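Local structure of inositol 2-dehydrogenase/D-chiro-inositol 3-dehydrogenase (Lactobacillus casei, 4MIY) at the interface of chains A and B. The protein oxidises myo-inositol and D-chiro-inositol to their keto derivatives with NAD as cofactor, as a Rossmann-fold dehydrogenase of the Gfo/Idh/MocA family. Sequence-based numbering; all coordinates share one arbitrary frame. Chains: chain A/B, Inositol 2-dehydrogenase/D-chiro-inositol 3-dehydrogenase.

The interface of chains A and B. Residues chain A 139, 144-145, 248-249; chain B 260.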
# COMPACT_ATOMS: atom_id res chain seq x y z
N LYS A 139 -18.26 -2.02 -8.56
CA LYS A 139 -17.38 -1.24 -9.39
C LYS A 139 -17.23 -1.83 -10.79
O LYS A 139 -17.24 -1.12 -11.73
CB LYS A 139 -16.02 -1.07 -8.72
CG LYS A 139 -15.13 0.01 -9.25
CD LYS A 139 -15.70 1.36 -9.03
CE LYS A 139 -14.70 2.42 -9.28
NZ LYS A 139 -15.35 3.72 -9.43
N ILE A 144 -16.28 0.61 -15.72
CA ILE A 144 -15.08 1.40 -15.68
C ILE A 144 -13.83 0.72 -16.22
O ILE A 144 -12.96 1.37 -16.68
CB ILE A 144 -14.86 2.00 -14.28
CG1 ILE A 144 -13.80 3.08 -14.28
CG2 ILE A 144 -14.58 0.94 -13.27
CD1 ILE A 144 -13.82 3.92 -13.11
N ILE A 145 -13.78 -0.61 -16.16
CA ILE A 145 -12.68 -1.33 -16.77
C ILE A 145 -13.05 -2.12 -18.02
O ILE A 145 -12.29 -2.91 -18.51
CB ILE A 145 -11.92 -2.25 -15.77
CG1 ILE A 145 -12.77 -3.44 -15.37
CG2 ILE A 145 -11.42 -1.46 -14.61
CD1 ILE A 145 -12.06 -4.44 -14.53
N GLU A 248 -7.96 -2.72 -14.45
CA GLU A 248 -8.07 -3.83 -13.54
C GLU A 248 -8.70 -3.43 -12.20
O GLU A 248 -8.61 -2.30 -11.80
CB GLU A 248 -6.69 -4.47 -13.25
CG GLU A 248 -5.89 -4.92 -14.43
CD GLU A 248 -4.56 -5.59 -14.05
OE1 GLU A 248 -4.22 -5.60 -12.89
OE2 GLU A 248 -3.90 -6.10 -14.95
N LEU A 249 -9.31 -4.39 -11.54
CA LEU A 249 -9.82 -4.23 -10.19
C LEU A 249 -9.35 -5.33 -9.30
O LEU A 249 -9.36 -6.44 -9.68
CB LEU A 249 -11.36 -4.22 -10.18
CG LEU A 249 -12.05 -2.99 -10.77
CD1 LEU A 249 -13.50 -3.26 -11.24
CD2 LEU A 249 -12.02 -1.87 -9.79
N LEU B 260 -8.41 0.18 -8.10
CA LEU B 260 -8.62 0.39 -9.51
C LEU B 260 -7.35 0.80 -10.22
O LEU B 260 -6.75 1.74 -9.84
CB LEU B 260 -9.69 1.48 -9.72
CG LEU B 260 -9.93 1.90 -11.16
CD1 LEU B 260 -10.57 0.81 -11.91
CD2 LEU B 260 -10.80 3.09 -11.25
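B:Leu260 plugs into an apolar pocket on chain A made by A:Ile144, A:Ile145 and A:Leu249, with the aliphatic part of A:Lys139 at its rim. The leucine swings its CG away from the backbone N (chi1 175°), which carries both methyls into the neighbouring subunit, and each one finds different company. CD1 takes the tight side. It meets the branch methyl CG2 of A:Ile145 at 3.6 Å, and it also packs against the backbone carbonyl O of A:Glu248. The A:Ile145 contact is made alongside, the two side chains running past each other in opposite directions; chi1 of that isoleucine (70°) tucks CG1 between the backbone N and the carbonyl carbon and leaves CG2 to face the leucine. A:Leu249 comes in at a slant, its CD2 3.7 Å from CD1 of B:Leu260. The same A:Leu249 methyl also approaches CB of B:Leu260 at 4.1 Å, so it covers the root of the side chain as well as one branch.

CD2, the other methyl, has fewer close neighbours among the residues described here. A:Ile144 reaches it end-on, its terminal CD1 3.6 Å from the leucine CD2. Beyond that point the lysine chain shields this side at longer range, the CE methylene of A:Lys139 lying 4.4 Å from CD2 of B:Leu260. A:Lys139 still loses 12 Å² of surface, a broad but looser cover, and its amine NZ lies farther from the leucine.

Backbone geometry sets up this fit. B:Leu260, in strand 259-262, forms an antiparallel bridge with A:Leu249 in strand 248-250, and its CA comes within 3.5 Å of the carbonyl O of A:Glu248. The leucine gives up 79 Å² of surface to chain A. With its symmetry twin, this strand pairing and hydrophobic plug link chains A and B in the crystal, and may help to hold the deposited four-chain assembly together if it is the biological one.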